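Local coordinates for protein ORF10 (Moritella marina, PDB 6RIW) that probably condenses acyl units during polyunsaturated fatty acid synthesis, this chain being the ketosynthase-chain length factor didomain of a larger synthase, at residues A[121-134]-A[158-172]. Numbering follows the deposited sequence.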
loop_
_atom_site.group_PDB
_atom_site.type_symbol
_atom_site.label_atom_id
_atom_site.label_comp_id
_atom_site.label_asym_id
_atom_site.label_seq_id
_atom_site.Cartn_x
_atom_site.Cartn_y
_atom_site.Cartn_z
ATOM N N ASN A 121 -0.451 4.721 3.187
ATOM C CA ASN A 121 -0.388 5.105 1.777
ATOM C C ASN A 121 -1.294 4.200 0.941
ATOM O O ASN A 121 -1.451 3.017 1.247
ATOM C CB ASN A 121 1.062 5.027 1.273
ATOM C CG ASN A 121 1.241 5.610 -0.113
ATOM O OD1 ASN A 121 0.443 6.424 -0.575
ATOM N ND2 ASN A 121 2.297 5.173 -0.799
ATOM N N LEU A 122 -1.898 4.777 -0.106
ATOM C CA LEU A 122 -2.716 4.025 -1.061
ATOM C C LEU A 122 -1.841 3.327 -2.096
ATOM O O LEU A 122 -0.847 3.884 -2.563
ATOM C CB LEU A 122 -3.673 4.972 -1.803
ATOM C CG LEU A 122 -4.824 5.544 -0.986
ATOM C CD1 LEU A 122 -5.460 6.774 -1.660
ATOM C CD2 LEU A 122 -5.862 4.451 -0.745
ATOM N N SER A 123 -2.228 2.112 -2.484
ATOM C CA SER A 123 -1.565 1.412 -3.579
ATOM C C SER A 123 -2.271 1.658 -4.901
ATOM O O SER A 123 -2.509 0.708 -5.650
ATOM C CB SER A 123 -1.503 -0.088 -3.271
ATOM O OG SER A 123 -0.603 -0.328 -2.205
ATOM N N PHE A 124 -2.640 2.912 -5.193
ATOM C CA PHE A 124 -3.367 3.276 -6.410
ATOM C C PHE A 124 -2.463 4.013 -7.387
ATOM O O PHE A 124 -1.504 4.669 -6.974
ATOM C CB PHE A 124 -4.519 4.228 -6.092
ATOM C CG PHE A 124 -5.699 3.604 -5.393
ATOM C CD1 PHE A 124 -5.813 2.239 -5.233
ATOM C CD2 PHE A 124 -6.704 4.432 -4.911
ATOM C CE1 PHE A 124 -6.921 1.704 -4.598
ATOM C CE2 PHE A 124 -7.815 3.909 -4.278
ATOM C CZ PHE A 124 -7.921 2.533 -4.129
ATOM N N PRO A 125 -2.801 4.015 -8.676
ATOM C CA PRO A 125 -2.102 4.892 -9.629
ATOM C C PRO A 125 -2.109 6.332 -9.134
ATOM O O PRO A 125 -3.062 6.779 -8.495
ATOM C CB PRO A 125 -2.918 4.753 -10.913
ATOM C CG PRO A 125 -3.540 3.321 -10.813
ATOM C CD PRO A 125 -3.804 3.144 -9.317
ATOM N N THR A 126 -1.050 7.059 -9.466
ATOM C CA THR A 126 -0.967 8.484 -9.175
ATOM C C THR A 126 -1.010 9.267 -10.477
ATOM O O THR A 126 -0.958 8.708 -11.580
ATOM C CB THR A 126 0.308 8.844 -8.406
ATOM O OG1 THR A 126 1.446 8.654 -9.255
ATOM C CG2 THR A 126 0.453 8.008 -7.110
ATOM N N LYS A 127 -1.085 10.597 -10.352
ATOM C CA LYS A 127 -1.117 11.400 -11.567
ATOM C C LYS A 127 0.174 11.237 -12.362
ATOM O O LYS A 127 0.143 11.259 -13.599
ATOM C CB LYS A 127 -1.377 12.872 -11.217
ATOM C CG LYS A 127 -2.710 13.093 -10.490
ATOM C CD LYS A 127 -2.998 14.610 -10.332
ATOM C CE LYS A 127 -1.975 15.251 -9.375
ATOM N NZ LYS A 127 -2.063 14.744 -7.945
ATOM N N SER A 128 1.296 10.972 -11.678
ATOM C CA SER A 128 2.570 10.788 -12.361
ATOM C C SER A 128 2.776 9.359 -12.851
ATOM O O SER A 128 3.339 9.158 -13.930
ATOM C CB SER A 128 3.732 11.181 -11.442
ATOM O OG SER A 128 3.621 12.549 -11.063
ATOM N N SER A 129 2.383 8.351 -12.069
ATOM C CA SER A 129 2.638 6.974 -12.521
ATOM C C SER A 129 1.910 6.670 -13.836
ATOM O O SER A 129 2.433 5.922 -14.675
ATOM C CB SER A 129 2.274 5.967 -11.418
ATOM O OG SER A 129 0.873 5.839 -11.222
ATOM N N ASN A 130 0.735 7.282 -14.051
ATOM C CA ASN A 130 0.008 7.147 -15.313
ATOM C C ASN A 130 0.898 7.449 -16.509
ATOM O O ASN A 130 0.818 6.772 -17.540
ATOM C CB ASN A 130 -1.196 8.103 -15.359
ATOM C CG ASN A 130 -2.337 7.705 -14.456
ATOM O OD1 ASN A 130 -2.459 6.558 -14.026
ATOM N ND2 ASN A 130 -3.204 8.674 -14.167
ATOM N N GLN A 131 1.754 8.471 -16.392
ATOM C CA GLN A 131 2.549 8.901 -17.538
ATOM C C GLN A 131 3.507 7.816 -18.004
ATOM O O GLN A 131 3.895 7.794 -19.180
ATOM C CB GLN A 131 3.352 10.169 -17.200
ATOM C CG GLN A 131 2.527 11.410 -16.897
ATOM C CD GLN A 131 2.207 12.215 -18.154
ATOM O OE1 GLN A 131 2.582 11.831 -19.264
ATOM N NE2 GLN A 131 1.497 13.336 -17.980
ATOM N N LEU A 132 3.888 6.907 -17.114
ATOM C CA LEU A 132 4.857 5.870 -17.445
ATOM C C LEU A 132 4.244 4.665 -18.143
ATOM O O LEU A 132 4.995 3.878 -18.719
ATOM C CB LEU A 132 5.581 5.399 -16.170
ATOM C CG LEU A 132 6.438 6.469 -15.471
ATOM C CD1 LEU A 132 6.790 6.057 -14.040
ATOM C CD2 LEU A 132 7.700 6.730 -16.244
ATOM N N PHE A 133 2.918 4.498 -18.122
ATOM C CA PHE A 133 2.324 3.260 -18.624
ATOM C C PHE A 133 1.264 3.475 -19.697
ATOM O O PHE A 133 1.104 2.621 -20.569
ATOM C CB PHE A 133 1.744 2.459 -17.458
ATOM C CG PHE A 133 2.779 2.140 -16.426
ATOM C CD1 PHE A 133 3.849 1.301 -16.757
ATOM C CD2 PHE A 133 2.737 2.725 -15.163
ATOM C CE1 PHE A 133 4.846 1.037 -15.816
ATOM C CE2 PHE A 133 3.706 2.459 -14.214
ATOM C CZ PHE A 133 4.772 1.624 -14.528
ATOM N N MET A 134 0.534 4.584 -19.649
ATOM C CA MET A 134 -0.507 4.815 -20.655
ATOM C C MET A 134 -0.021 4.643 -22.093
ATOM O O MET A 134 -0.791 4.111 -22.914
ATOM C CB MET A 134 -1.101 6.225 -20.491
ATOM C CG MET A 134 -1.987 6.455 -19.297
ATOM S SD MET A 134 -3.163 5.131 -18.899
ATOM C CE MET A 134 -3.353 5.427 -17.136
ATOM N N TYR A 158 -3.361 10.844 -23.682
ATOM C CA TYR A 158 -4.461 10.877 -22.713
ATOM C C TYR A 158 -4.533 12.192 -21.932
ATOM O O TYR A 158 -5.626 12.618 -21.548
ATOM C CB TYR A 158 -4.352 9.680 -21.756
ATOM C CG TYR A 158 -3.344 9.868 -20.639
ATOM C CD1 TYR A 158 -1.983 9.777 -20.884
ATOM C CD2 TYR A 158 -3.774 10.143 -19.337
ATOM C CE1 TYR A 158 -1.046 9.960 -19.833
ATOM C CE2 TYR A 158 -2.859 10.330 -18.284
ATOM C CZ TYR A 158 -1.510 10.242 -18.543
ATOM O OH TYR A 158 -0.626 10.443 -17.498
ATOM N N THR A 159 -3.397 12.851 -21.698
ATOM C CA THR A 159 -3.343 14.166 -21.057
ATOM C C THR A 159 -2.101 14.856 -21.609
ATOM O O THR A 159 -1.397 14.298 -22.457
ATOM C CB THR A 159 -3.328 14.056 -19.523
ATOM O OG1 THR A 159 -3.636 15.322 -18.920
ATOM C CG2 THR A 159 -1.961 13.587 -19.006
ATOM N N ALA A 160 -1.816 16.066 -21.139
ATOM C CA ALA A 160 -0.581 16.699 -21.600
ATOM C C ALA A 160 0.597 15.807 -21.210
ATOM O O ALA A 160 0.734 15.464 -20.025
ATOM C CB ALA A 160 -0.403 18.091 -21.000
ATOM N N PRO A 161 1.431 15.392 -22.154
ATOM C CA PRO A 161 2.561 14.512 -21.816
ATOM C C PRO A 161 3.604 15.247 -20.991
ATOM O O PRO A 161 3.886 16.424 -21.229
ATOM C CB PRO A 161 3.144 14.116 -23.183
ATOM C CG PRO A 161 2.259 14.731 -24.215
ATOM C CD PRO A 161 1.368 15.730 -23.585
ATOM N N LYS A 162 4.185 14.542 -20.017
ATOM C CA LYS A 162 5.273 15.095 -19.214
ATOM C C LYS A 162 6.369 14.052 -19.074
ATOM O O LYS A 162 6.088 12.871 -18.829
ATOM C CB LYS A 162 4.807 15.529 -17.805
ATOM C CG LYS A 162 3.580 16.409 -17.766
ATOM C CD LYS A 162 3.886 17.846 -18.225
ATOM C CE LYS A 162 2.610 18.723 -18.279
ATOM N NZ LYS A 162 1.917 18.865 -16.949
ATOM N N LYS A 163 7.620 14.487 -19.240
ATOM C CA LYS A 163 8.740 13.618 -18.923
ATOM C C LYS A 163 8.670 13.245 -17.451
ATOM O O LYS A 163 8.533 14.114 -16.584
ATOM C CB LYS A 163 10.069 14.308 -19.247
ATOM C CG LYS A 163 10.322 14.413 -20.738
ATOM C CD LYS A 163 11.467 15.366 -21.060
ATOM C CE LYS A 163 12.198 14.920 -22.328
ATOM N NZ LYS A 163 13.203 15.934 -22.758
ATOM N N THR A 164 8.728 11.944 -17.170
ATOM C CA THR A 164 8.424 11.448 -15.835
ATOM C C THR A 164 9.487 10.454 -15.393
ATOM O O THR A 164 9.767 9.481 -16.105
ATOM C CB THR A 164 7.025 10.809 -15.819
ATOM O OG1 THR A 164 6.069 11.796 -16.225
ATOM C CG2 THR A 164 6.673 10.311 -14.429
ATOM N N HIS A 165 10.097 10.724 -14.232
ATOM C CA HIS A 165 11.113 9.840 -13.663
ATOM C C HIS A 165 10.489 8.512 -13.246
ATOM O O HIS A 165 9.439 8.479 -12.590
ATOM C CB HIS A 165 11.760 10.508 -12.444
ATOM C CG HIS A 165 13.053 9.882 -11.996
ATOM N ND1 HIS A 165 13.104 8.685 -11.308
ATOM C CD2 HIS A 165 14.337 10.319 -12.086
ATOM C CE1 HIS A 165 14.364 8.395 -11.022
ATOM N NE2 HIS A 165 15.133 9.373 -11.475
ATOM N N ALA A 166 11.173 7.422 -13.597
ATOM C CA ALA A 166 10.694 6.066 -13.301
ATOM C C ALA A 166 10.349 5.846 -11.831
ATOM O O ALA A 166 9.475 5.021 -11.520
ATOM C CB ALA A 166 11.758 5.048 -13.724
ATOM N N ASP A 167 11.025 6.533 -10.907
ATOM C CA ASP A 167 10.723 6.323 -9.485
ATOM C C ASP A 167 9.273 6.680 -9.150
ATOM O O ASP A 167 8.762 6.261 -8.109
ATOM C CB ASP A 167 11.677 7.152 -8.599
ATOM C CG ASP A 167 13.085 6.535 -8.455
ATOM O OD1 ASP A 167 13.320 5.377 -8.883
ATOM O OD2 ASP A 167 13.976 7.230 -7.901
ATOM N N ASN A 168 8.599 7.469 -9.993
ATOM C CA ASN A 168 7.186 7.748 -9.803
ATOM C C ASN A 168 6.294 6.511 -9.957
ATOM O O ASN A 168 5.122 6.563 -9.580
ATOM C CB ASN A 168 6.759 8.841 -10.780
ATOM C CG ASN A 168 7.270 10.210 -10.353
ATOM O OD1 ASN A 168 6.919 10.692 -9.277
ATOM N ND2 ASN A 168 8.133 10.819 -11.169
ATOM N N ALA A 169 6.807 5.402 -10.458
ATOM C CA ALA A 169 5.984 4.196 -10.482
ATOM C C ALA A 169 6.102 3.364 -9.203
ATOM O O ALA A 169 5.362 2.377 -9.045
ATOM C CB ALA A 169 6.365 3.329 -11.686
ATOM N N LEU A 170 7.017 3.725 -8.302
ATOM C CA LEU A 170 7.208 3.002 -7.043
ATOM C C LEU A 170 6.269 3.618 -6.009
ATOM O O LEU A 170 6.660 4.365 -5.106
ATOM C CB LEU A 170 8.670 3.053 -6.596
ATOM C CG LEU A 170 9.722 2.598 -7.639
ATOM C CD1 LEU A 170 11.122 2.800 -7.110
ATOM C CD2 LEU A 170 9.504 1.130 -8.004
ATOM N N VAL A 171 4.987 3.317 -6.186
ATOM C CA VAL A 171 3.962 4.121 -5.526
ATOM C C VAL A 171 3.795 3.722 -4.060
ATOM O O VAL A 171 3.705 4.584 -3.175
ATOM C CB VAL A 171 2.642 4.009 -6.315
ATOM C CG1 VAL A 171 1.474 4.478 -5.465
ATOM C CG2 VAL A 171 2.727 4.842 -7.619
ATOM N N ALA A 172 3.750 2.423 -3.767
ATOM C CA ALA A 172 3.321 1.991 -2.433
ATOM C C ALA A 172 4.403 2.205 -1.363
ATOM O O ALA A 172 4.163 2.876 -0.348
ATOM C CB ALA A 172 2.871 0.524 -2.475
HETATM O O HOH W 1 3.810 8.666 -8.342
HETATM O O HOH W 2 -1.950 11.351 -15.244
#
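The side chain of Gln131, at the start of helix 129-148, reaches across to Tyr158 and residues 160-162 of the following loop, within the thiolase-like fold of the ketosynthase domain. A capping box of Thr126 and Ser129 leads into the helix: Ser129 N donates to Thr126 OG1 and Thr126 N to Ser129 OG, which also bonds His589. Followed outward, Gln131 meets the loop at every side-chain atom. CB lies 3.3 Å from Thr164 OG1, CG rests between that hydroxyl and Tyr158 OH, and CD is 3.4 Å from Tyr158 OH. A bend at chi2 (-89°) turns the amide toward the 160-162 backbone, where NE2 donates to Ala160 O (3.0 Å, 165°) with the acceptor almost in the amide plane. OE1 accepts from Lys162 N at 3.2 Å, the donor standing above the carbonyl plane. With an alanine in place of Gln131, Ala160 O and Lys162 N would probably lose these mates and a gap open beside Tyr158 OH. Mid-contact, Leu132 CD1 and the Phe133 ring edge pack on Ala169 CB; at the far end, Asn121 ND2 donates to Ala172 O. A water joins Tyr158 OH to Lys127 O and Asn130 ND2. The Tyr158 ring is sandwiched, with Thr159 CG2 over the rim of one face and Met134 CG making a CH-pi contact centred on the other, 3.6 Å from the centroid and 11° off the ring normal.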